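TRNA (uracil(54)-C(5))-methyltransferase (Pyrococcus abyssi, PDB 2JJQ) catalyses the S-adenosyl-L-methionine-dependent methylation of uridine 54 of tRNA at carbon 5, giving 5-methyluridine. Local coordinates at residues 272-285 with 407-421. Residues are numbered along the deposited sequence; the frame is centred on the assembly and turned at random.
Sequences QTNSYQAVNLVRKV and VALDMFPHTPHVELV. With SAH (S-adenosyl-L-homocysteine), chain B.
M411 is bent at chi2 (-76°) and chi3, which turns its thioether back toward helix 275-285: SD presses on Q277 CB at 3.2 Å, while CE lies against N274 CB and 3.9 Å from Q272 OE1, the M411 and Q272 side chains crossing at about a right angle. N274 holds CG anti to the backbone N (chi1 177°) and from there serves both segments. As N-cap residue it accepts from Q277 N through OD1, and its ND2 donates to M411 O (3.2 Å) with the acceptor in the amide plane but the donor standing above the plane of the M411 carbonyl; S121 OG is a further partner of ND2. Q277 NE2 donates to D410 O (3.1 Å), again from above the carbonyl plane, and V119 O also binds NE2. N280 ND2 donates to Q277 OE1, which helps fix the rotation of that amide. Farther along the helix the contact becomes apolar. L409 CD2 lies 3.6 Å from N280 CB, L281 CD1 packs tightly on V421 CG2 at 3.4 Å, and the aliphatic part of K284 crosses V407. A water links the loop before the helix to the predicted proton acceptor, bridging Q272 NE2 and E419 OE2, and the same NE2 donates to the SAH carboxylate oxygen OXT (3.0 Å). E419 touches C387, the predicted nucleophile, which places the SAH site next to the probable catalytic pair. Helix 275-288 thus packs on the antiparallel pair 403-409 and 419-424 of the mixed sheet in the class I-like methyltransferase domain; helix 303-310 touches L281 and V285, strand 117-119 flanks 403-409, and helix 97-112 packs against A408 and V418.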
ATOM      1  N   GLN A 272       3.167   5.098   2.846  1.00 12.80           N
ATOM      2  CA  GLN A 272       3.512   4.146   1.818  1.00 13.78           C
ATOM      3  C   GLN A 272       3.997   2.830   2.498  1.00 13.14           C
ATOM      4  O   GLN A 272       4.805   2.875   3.445  1.00 14.36           O
ATOM      5  CB  GLN A 272       4.652   4.699   0.949  1.00 14.28           C
ATOM      6  CG  GLN A 272       4.399   6.114   0.428  1.00 18.47           C
ATOM      7  CD  GLN A 272       3.440   6.024  -0.698  1.00 25.07           C
ATOM      8  OE1 GLN A 272       3.317   4.962  -1.320  1.00 28.86           O
ATOM      9  NE2 GLN A 272       2.715   7.110  -0.966  1.00 25.53           N
ATOM     10  N   THR A 273       3.551   1.676   1.989  1.00 13.50           N
ATOM     11  CA  THR A 273       3.792   0.402   2.685  1.00 14.47           C
ATOM     12  C   THR A 273       5.150  -0.232   2.409  1.00 13.61           C
ATOM     13  O   THR A 273       5.528  -1.149   3.117  1.00 13.68           O
ATOM     14  CB  THR A 273       2.717  -0.620   2.373  1.00 16.33           C
ATOM     15  OG1 THR A 273       2.627  -0.776   0.948  1.00 15.10           O
ATOM     16  CG2 THR A 273       1.360  -0.114   2.884  1.00 18.03           C
ATOM     17  N   ASN A 274       5.836   0.205   1.362  1.00 12.15           N
ATOM     18  CA  ASN A 274       7.144  -0.356   1.030  1.00 12.57           C
ATOM     19  C   ASN A 274       8.184   0.727   1.280  1.00 12.21           C
ATOM     20  O   ASN A 274       8.375   1.628   0.486  1.00 10.62           O
ATOM     21  CB  ASN A 274       7.120  -0.884  -0.408  1.00 12.39           C
ATOM     22  CG  ASN A 274       8.464  -1.420  -0.871  1.00 13.78           C
ATOM     23  OD1 ASN A 274       9.525  -1.125  -0.290  1.00 12.02           O
ATOM     24  ND2 ASN A 274       8.433  -2.143  -1.992  1.00 11.67           N
ATOM     25  N   SER A 275       8.834   0.653   2.425  1.00 11.36           N
ATOM     26  CA  SER A 275       9.687   1.792   2.789  1.00 12.81           C
ATOM     27  C   SER A 275      10.831   1.926   1.800  1.00 12.96           C
ATOM     28  O   SER A 275      11.293   3.047   1.528  1.00 12.73           O
ATOM     29  CB  SER A 275      10.241   1.635   4.209  1.00 13.64           C
ATOM     30  OG  SER A 275       9.161   1.693   5.139  1.00 13.10           O
ATOM     31  N   TYR A 276      11.302   0.795   1.259  1.00 12.83           N
ATOM     32  CA  TYR A 276      12.545   0.831   0.440  1.00 13.94           C
ATOM     33  C   TYR A 276      12.300   1.513  -0.859  1.00 14.55           C
ATOM     34  O   TYR A 276      13.055   2.408  -1.271  1.00 14.03           O
ATOM     35  CB  TYR A 276      13.069  -0.577   0.216  1.00 14.18           C
ATOM     36  CG  TYR A 276      13.653  -1.117   1.507  1.00 17.63           C
ATOM     37  CD1 TYR A 276      14.968  -0.839   1.858  1.00 21.39           C
ATOM     38  CD2 TYR A 276      12.856  -1.820   2.418  1.00 18.89           C
ATOM     39  CE1 TYR A 276      15.508  -1.297   3.080  1.00 22.57           C
ATOM     40  CE2 TYR A 276      13.395  -2.287   3.628  1.00 21.75           C
ATOM     41  CZ  TYR A 276      14.707  -2.008   3.945  1.00 23.84           C
ATOM     42  OH  TYR A 276      15.258  -2.489   5.127  1.00 26.31           O
ATOM     43  N   GLN A 277      11.185   1.146  -1.475  1.00 14.20           N
ATOM     44  CA  GLN A 277      10.789   1.819  -2.731  1.00 13.93           C
ATOM     45  C   GLN A 277      10.305   3.210  -2.470  1.00 12.67           C
ATOM     46  O   GLN A 277      10.345   4.046  -3.372  1.00 11.87           O
ATOM     47  CB  GLN A 277       9.592   1.189  -3.328  1.00 17.34           C
ATOM     48  CG  GLN A 277       9.777   0.267  -4.372  1.00 22.46           C
ATOM     49  CD  GLN A 277      10.596   0.672  -5.626  1.00 16.63           C
ATOM     50  OE1 GLN A 277      11.368   1.664  -5.728  1.00 16.98           O
ATOM     51  NE2 GLN A 277      10.496  -0.237  -6.555  1.00 14.61           N
ATOM     52  N   ALA A 278       9.750   3.453  -1.277  1.00 11.67           N
ATOM     53  CA  ALA A 278       9.255   4.798  -0.969  1.00 11.54           C
ATOM     54  C   ALA A 278      10.419   5.777  -1.125  1.00 10.74           C
ATOM     55  O   ALA A 278      10.207   6.922  -1.475  1.00 10.27           O
ATOM     56  CB  ALA A 278       8.701   4.829   0.436  1.00 12.11           C
ATOM     57  N   VAL A 279      11.631   5.340  -0.775  1.00 11.20           N
ATOM     58  CA  VAL A 279      12.818   6.199  -0.893  1.00 10.09           C
ATOM     59  C   VAL A 279      12.968   6.548  -2.387  1.00 11.06           C
ATOM     60  O   VAL A 279      13.182   7.719  -2.737  1.00 10.62           O
ATOM     61  CB  VAL A 279      14.078   5.526  -0.331  1.00 12.08           C
ATOM     62  CG1 VAL A 279      15.325   6.345  -0.673  1.00 13.00           C
ATOM     63  CG2 VAL A 279      13.926   5.366   1.216  1.00 10.49           C
ATOM     64  N   ASN A 280      12.881   5.546  -3.260  1.00 10.77           N
ATOM     65  CA  ASN A 280      13.018   5.853  -4.712  1.00 11.80           C
ATOM     66  C   ASN A 280      11.881   6.765  -5.200  1.00 12.27           C
ATOM     67  O   ASN A 280      12.093   7.620  -6.047  1.00 11.47           O
ATOM     68  CB  ASN A 280      13.013   4.569  -5.510  1.00 13.39           C
ATOM     69  CG  ASN A 280      14.292   3.795  -5.346  1.00 14.76           C
ATOM     70  OD1 ASN A 280      15.340   4.358  -4.952  1.00 16.67           O
ATOM     71  ND2 ASN A 280      14.246   2.514  -5.665  1.00 14.53           N
ATOM     72  N   LEU A 281      10.684   6.561  -4.653  1.00 11.45           N
ATOM     73  CA  LEU A 281       9.494   7.325  -5.092  1.00 11.42           C
ATOM     74  C   LEU A 281       9.635   8.805  -4.750  1.00 11.41           C
ATOM     75  O   LEU A 281       9.442   9.671  -5.604  1.00 11.01           O
ATOM     76  CB  LEU A 281       8.251   6.694  -4.414  1.00 12.16           C
ATOM     77  CG  LEU A 281       6.910   7.361  -4.695  1.00 16.86           C
ATOM     78  CD1 LEU A 281       6.690   7.301  -6.199  1.00 21.09           C
ATOM     79  CD2 LEU A 281       5.863   6.591  -3.887  1.00 19.36           C
ATOM     80  N   VAL A 282      10.034   9.134  -3.516  1.00 11.00           N
ATOM     81  CA  VAL A 282      10.187  10.571  -3.159  1.00 12.22           C
ATOM     82  C   VAL A 282      11.363  11.179  -3.918  1.00 13.22           C
ATOM     83  O   VAL A 282      11.298  12.320  -4.294  1.00 13.65           O
ATOM     84  CB  VAL A 282      10.307  10.845  -1.636  1.00 13.98           C
ATOM     85  CG1 VAL A 282       9.032  10.374  -0.947  1.00 11.59           C
ATOM     86  CG2 VAL A 282      11.511  10.116  -0.985  1.00 10.77           C
ATOM     87  N   ARG A 283      12.437  10.413  -4.121  1.00 11.99           N
ATOM     88  CA  ARG A 283      13.580  10.945  -4.894  1.00 13.45           C
ATOM     89  C   ARG A 283      13.119  11.227  -6.315  1.00 14.15           C
ATOM     90  O   ARG A 283      13.464  12.283  -6.878  1.00 14.16           O
ATOM     91  CB  ARG A 283      14.706   9.926  -4.911  1.00 12.58           C
ATOM     92  CG  ARG A 283      15.391   9.805  -3.558  1.00 11.19           C
ATOM     93  CD  ARG A 283      16.516   8.743  -3.732  1.00 13.00           C
ATOM     94  NE  ARG A 283      17.236   8.541  -2.477  1.00 14.37           N
ATOM     95  CZ  ARG A 283      18.201   7.630  -2.358  1.00 17.54           C
ATOM     96  NH1 ARG A 283      18.520   6.868  -3.435  1.00 17.25           N
ATOM     97  NH2 ARG A 283      18.831   7.475  -1.193  1.00 16.99           N
ATOM     98  N   LYS A 284      12.324  10.300  -6.872  1.00 12.98           N
ATOM     99  CA  LYS A 284      11.909  10.446  -8.284  1.00 15.08           C
ATOM    100  C   LYS A 284      11.041  11.657  -8.438  1.00 14.85           C
ATOM    101  O   LYS A 284      11.235  12.404  -9.379  1.00 14.52           O
ATOM    102  CB  LYS A 284      11.142   9.226  -8.820  1.00 16.25           C
ATOM    103  CG  LYS A 284      10.821   9.322 -10.344  1.00 15.50           C
ATOM    104  CD  LYS A 284      12.189   9.008 -11.095  1.00 19.30           C
ATOM    105  CE  LYS A 284      12.188   9.172 -12.557  1.00 28.31           C
ATOM    106  NZ  LYS A 284      13.643   9.013 -12.993  1.00 27.34           N
ATOM    107  N   VAL A 285      10.052  11.822  -7.549  1.00 13.50           N
ATOM    108  CA  VAL A 285       9.225  13.029  -7.571  1.00 14.66           C
ATOM    109  C   VAL A 285      10.072  14.288  -7.472  1.00 14.94           C
ATOM    110  O   VAL A 285       9.856  15.234  -8.258  1.00 15.55           O
ATOM    111  CB  VAL A 285       8.116  12.999  -6.514  1.00 14.64           C
ATOM    112  CG1 VAL A 285       7.369  14.371  -6.441  1.00 13.58           C
ATOM    113  CG2 VAL A 285       7.132  11.786  -6.844  1.00 12.74           C
ATOM    114  N   VAL A 407       7.987   6.544 -15.379  1.00 16.55           N
ATOM    115  CA  VAL A 407       8.610   5.331 -14.893  1.00 17.21           C
ATOM    116  C   VAL A 407       7.615   4.692 -13.937  1.00 16.07           C
ATOM    117  O   VAL A 407       6.787   5.380 -13.385  1.00 16.14           O
ATOM    118  CB  VAL A 407       9.899   5.681 -14.130  1.00 17.77           C
ATOM    119  CG1 VAL A 407      10.750   4.474 -13.978  1.00 22.69           C
ATOM    120  CG2 VAL A 407      10.665   6.689 -14.929  1.00 22.54           C
ATOM    121  N   ALA A 408       7.667   3.372 -13.795  1.00 14.44           N
ATOM    122  CA  ALA A 408       6.879   2.642 -12.809  1.00 14.38           C
ATOM    123  C   ALA A 408       7.833   2.150 -11.748  1.00 14.48           C
ATOM    124  O   ALA A 408       8.984   1.820 -12.042  1.00 16.32           O
ATOM    125  CB  ALA A 408       6.200   1.416 -13.431  1.00 14.07           C
ATOM    126  N   LEU A 409       7.379   2.159 -10.516  1.00 14.10           N
ATOM    127  CA  LEU A 409       8.216   1.661  -9.387  1.00 13.49           C
ATOM    128  C   LEU A 409       7.449   0.475  -8.840  1.00 13.99           C
ATOM    129  O   LEU A 409       6.220   0.553  -8.653  1.00 15.93           O
ATOM    130  CB  LEU A 409       8.425   2.704  -8.303  1.00 14.44           C
ATOM    131  CG  LEU A 409       9.321   3.856  -8.762  1.00 16.25           C
ATOM    132  CD1 LEU A 409       8.367   4.829  -9.393  1.00 21.38           C
ATOM    133  CD2 LEU A 409       9.981   4.491  -7.526  1.00 23.19           C
ATOM    134  N   ASP A 410       8.144  -0.645  -8.665  1.00 12.98           N
ATOM    135  CA  ASP A 410       7.485  -1.791  -8.063  1.00 14.23           C
ATOM    136  C   ASP A 410       7.307  -1.555  -6.547  1.00 13.84           C
ATOM    137  O   ASP A 410       8.106  -2.009  -5.710  1.00 14.43           O
ATOM    138  CB  ASP A 410       8.213  -3.111  -8.346  1.00 14.08           C
ATOM    139  CG  ASP A 410       7.403  -4.292  -7.857  1.00 15.99           C
ATOM    140  OD1 ASP A 410       6.173  -4.115  -7.743  1.00 16.85           O
ATOM    141  OD2 ASP A 410       7.953  -5.352  -7.487  1.00 17.76           O
ATOM    142  N   MET A 411       6.241  -0.854  -6.195  1.00 13.19           N
ATOM    143  CA  MET A 411       5.981  -0.585  -4.796  1.00 14.43           C
ATOM    144  C   MET A 411       5.402  -1.835  -4.148  1.00 14.27           C
ATOM    145  O   MET A 411       5.398  -1.974  -2.888  1.00 14.08           O
ATOM    146  CB  MET A 411       4.988   0.612  -4.670  1.00 13.87           C
ATOM    147  CG  MET A 411       5.707   1.988  -4.974  1.00 19.51           C
ATOM    148  SD  MET A 411       6.757   2.542  -3.583  1.00 27.20           S
ATOM    149  CE  MET A 411       5.738   1.985  -2.215  1.00 16.52           C
ATOM    150  N   PHE A 412       4.929  -2.765  -4.984  1.00 14.37           N
ATOM    151  CA  PHE A 412       4.082  -3.860  -4.475  1.00 14.46           C
ATOM    152  C   PHE A 412       4.547  -5.241  -4.989  1.00 14.71           C
ATOM    153  O   PHE A 412       3.792  -5.939  -5.695  1.00 13.53           O
ATOM    154  CB  PHE A 412       2.637  -3.638  -4.897  1.00 13.96           C
ATOM    155  CG  PHE A 412       2.144  -2.267  -4.591  1.00 14.14           C
ATOM    156  CD1 PHE A 412       1.801  -1.916  -3.315  1.00 19.73           C
ATOM    157  CD2 PHE A 412       2.052  -1.341  -5.596  1.00 14.85           C
ATOM    158  CE1 PHE A 412       1.332  -0.605  -3.010  1.00 22.62           C
ATOM    159  CE2 PHE A 412       1.597  -0.036  -5.317  1.00 19.69           C
ATOM    160  CZ  PHE A 412       1.236   0.319  -4.029  1.00 20.65           C
ATOM    161  N   PRO A 413       5.740  -5.643  -4.595  1.00 14.03           N
ATOM    162  CA  PRO A 413       6.225  -6.976  -4.996  1.00 15.29           C
ATOM    163  C   PRO A 413       5.212  -8.095  -4.670  1.00 14.88           C
ATOM    164  O   PRO A 413       4.512  -8.038  -3.641  1.00 13.12           O
ATOM    165  CB  PRO A 413       7.462  -7.170  -4.119  1.00 16.25           C
ATOM    166  CG  PRO A 413       7.937  -5.747  -3.772  1.00 17.42           C
ATOM    167  CD  PRO A 413       6.694  -4.908  -3.722  1.00 15.41           C
ATOM    168  N   HIS A 414       5.172  -9.141  -5.521  1.00 14.60           N
ATOM    169  CA  HIS A 414       4.320 -10.311  -5.305  1.00 14.13           C
ATOM    170  C   HIS A 414       2.836 -10.048  -5.520  1.00 15.14           C
ATOM    171  O   HIS A 414       2.016 -10.916  -5.217  1.00 16.84           O
ATOM    172  CB  HIS A 414       4.532 -10.989  -3.939  1.00 15.04           C
ATOM    173  CG  HIS A 414       5.971 -11.145  -3.574  1.00 16.10           C
ATOM    174  ND1 HIS A 414       6.864 -11.831  -4.370  1.00 15.60           N
ATOM    175  CD2 HIS A 414       6.686 -10.689  -2.510  1.00 20.89           C
ATOM    176  CE1 HIS A 414       8.065 -11.820  -3.811  1.00 17.12           C
ATOM    177  NE2 HIS A 414       7.991 -11.121  -2.680  1.00 20.05           N
ATOM    178  N   THR A 415       2.499  -8.863  -6.017  1.00 14.86           N
ATOM    179  CA  THR A 415       1.134  -8.538  -6.419  1.00 14.31           C
ATOM    180  C   THR A 415       1.214  -8.035  -7.861  1.00 15.12           C
ATOM    181  O   THR A 415       2.302  -7.646  -8.337  1.00 13.61           O
ATOM    182  CB  THR A 415       0.539  -7.406  -5.551  1.00 14.50           C
ATOM    183  OG1 THR A 415       1.048  -6.154  -6.034  1.00 14.33           O
ATOM    184  CG2 THR A 415       0.932  -7.567  -4.071  1.00 14.24           C
ATOM    185  N   PRO A 416       0.056  -7.979  -8.565  1.00 15.91           N
ATOM    186  CA  PRO A 416       0.076  -7.418  -9.917  1.00 17.00           C
ATOM    187  C   PRO A 416       0.188  -5.891 -10.002  1.00 17.64           C
ATOM    188  O   PRO A 416       0.210  -5.341 -11.097  1.00 18.38           O
ATOM    189  CB  PRO A 416      -1.276  -7.862 -10.518  1.00 15.69           C
ATOM    190  CG  PRO A 416      -1.979  -8.615  -9.485  1.00 18.49           C
ATOM    191  CD  PRO A 416      -1.275  -8.471  -8.168  1.00 16.19           C
ATOM    192  N   HIS A 417       0.259  -5.213  -8.854  1.00 17.82           N
ATOM    193  CA  HIS A 417       0.140  -3.764  -8.827  1.00 19.56           C
ATOM    194  C   HIS A 417       1.458  -3.059  -8.994  1.00 20.08           C
ATOM    195  O   HIS A 417       2.518  -3.552  -8.589  1.00 19.85           O
ATOM    196  CB  HIS A 417      -0.489  -3.315  -7.508  1.00 18.68           C
ATOM    197  CG  HIS A 417      -1.754  -4.031  -7.187  1.00 22.35           C
ATOM    198  ND1 HIS A 417      -2.824  -4.059  -8.051  1.00 24.59           N
ATOM    199  CD2 HIS A 417      -2.102  -4.795  -6.127  1.00 22.29           C
ATOM    200  CE1 HIS A 417      -3.795  -4.778  -7.518  1.00 25.93           C
ATOM    201  NE2 HIS A 417      -3.388  -5.221  -6.345  1.00 28.54           N
ATOM    202  N   VAL A 418       1.397  -1.884  -9.597  1.00 20.26           N
ATOM    203  CA  VAL A 418       2.609  -1.106  -9.750  1.00 21.17           C
ATOM    204  C   VAL A 418       2.277   0.366  -9.457  1.00 20.63           C
ATOM    205  O   VAL A 418       1.087   0.727  -9.522  1.00 21.58           O
ATOM    206  CB  VAL A 418       3.174  -1.321 -11.170  1.00 23.05           C
ATOM    207  CG1 VAL A 418       2.594  -0.264 -12.123  1.00 24.16           C
ATOM    208  CG2 VAL A 418       4.659  -1.258 -11.144  1.00 24.34           C
ATOM    209  N   GLU A 419       3.281   1.171  -9.113  1.00 19.52           N
ATOM    210  CA  GLU A 419       3.146   2.616  -8.908  1.00 19.67           C
ATOM    211  C   GLU A 419       3.772   3.411 -10.053  1.00 19.43           C
ATOM    212  O   GLU A 419       4.978   3.382 -10.239  1.00 22.63           O
ATOM    213  CB  GLU A 419       3.840   3.027  -7.630  1.00 21.14           C
ATOM    214  CG  GLU A 419       3.676   4.499  -7.296  1.00 25.79           C
ATOM    215  CD  GLU A 419       2.454   4.760  -6.433  1.00 34.25           C
ATOM    216  OE1 GLU A 419       1.519   3.938  -6.481  1.00 38.95           O
ATOM    217  OE2 GLU A 419       2.465   5.750  -5.664  1.00 36.33           O
ATOM    218  N   LEU A 420       2.998   4.186 -10.779  1.00 16.73           N
ATOM    219  CA  LEU A 420       3.567   4.926 -11.921  1.00 17.02           C
ATOM    220  C   LEU A 420       3.883   6.327 -11.437  1.00 15.84           C
ATOM    221  O   LEU A 420       3.175   6.859 -10.566  1.00 15.40           O
ATOM    222  CB  LEU A 420       2.508   5.081 -12.996  1.00 18.01           C
ATOM    223  CG  LEU A 420       2.207   3.938 -13.909  1.00 22.42           C
ATOM    224  CD1 LEU A 420       0.895   4.402 -14.631  1.00 23.29           C
ATOM    225  CD2 LEU A 420       3.383   3.897 -14.895  1.00 23.84           C
ATOM    226  N   VAL A 421       4.893   6.970 -12.042  1.00 13.97           N
ATOM    227  CA  VAL A 421       5.179   8.369 -11.719  1.00 13.13           C
ATOM    228  C   VAL A 421       5.400   8.986 -13.088  1.00 13.57           C
ATOM    229  O   VAL A 421       6.343   8.610 -13.810  1.00 14.39           O
ATOM    230  CB  VAL A 421       6.445   8.555 -10.809  1.00 13.69           C
ATOM    231  CG1 VAL A 421       6.664  10.034 -10.499  1.00 12.26           C
ATOM    232  CG2 VAL A 421       6.348   7.713  -9.516  1.00 14.51           C
TER
HETATM  233  N   SAH B1406       0.436  11.408  -1.617  1.00 21.75           N
HETATM  234  CA  SAH B1406      -0.154  10.677  -0.448  1.00 23.85           C
HETATM  235  CB  SAH B1406      -1.097   9.567  -0.911  1.00 22.33           C
HETATM  236  CG  SAH B1406      -2.327  10.092  -1.618  1.00 22.54           C
HETATM  237  SD  SAH B1406      -3.598   8.824  -1.473  1.00 23.82           S
HETATM  238  C   SAH B1406       0.977  10.027   0.313  1.00 25.26           C
HETATM  239  O   SAH B1406       0.833   9.502   1.429  1.00 26.29           O
HETATM  240  OXT SAH B1406       2.082   9.991  -0.208  1.00 26.66           O
HETATM  241  C5' SAH B1406      -4.944   9.766  -2.146  1.00 19.92           C
HETATM  242  C4' SAH B1406      -5.345  10.889  -1.174  1.00 18.67           C
HETATM  243  O4' SAH B1406      -6.550  11.572  -1.611  1.00 18.29           O
HETATM  244  C3' SAH B1406      -5.649  10.417   0.248  1.00 19.19           C
HETATM  245  O3' SAH B1406      -4.711  11.039   1.149  1.00 18.55           O
HETATM  246  C2' SAH B1406      -7.114  10.858   0.495  1.00 18.26           C
HETATM  247  O2' SAH B1406      -7.407  11.329   1.814  1.00 15.10           O
HETATM  248  C1' SAH B1406      -7.296  12.004  -0.457  1.00 17.31           C
HETATM  249  N9  SAH B1406      -8.604  12.199  -1.071  1.00 19.79           N
HETATM  250  C8  SAH B1406      -9.502  11.257  -1.447  1.00 18.96           C
HETATM  251  N7  SAH B1406     -10.532  11.865  -2.095  1.00 20.01           N
HETATM  252  C5  SAH B1406     -10.273  13.180  -2.163  1.00 20.24           C
HETATM  253  C6  SAH B1406     -10.932  14.381  -2.717  1.00 21.71           C
HETATM  254  N6  SAH B1406     -12.127  14.217  -3.335  1.00 23.21           N
HETATM  255  N1  SAH B1406     -10.290  15.585  -2.556  1.00 20.51           N
HETATM  256  C2  SAH B1406      -9.100  15.705  -1.928  1.00 22.22           C
HETATM  257  N3  SAH B1406      -8.469  14.650  -1.395  1.00 16.59           N
HETATM  258  C4  SAH B1406      -8.994  13.405  -1.497  1.00 20.62           C
HETATM  259  O   HOH W   1       1.100   7.094  -3.483  1.00 33.59           O
HETATM  260  O   HOH W   2       4.156  -2.658  -0.421  1.00 25.46           O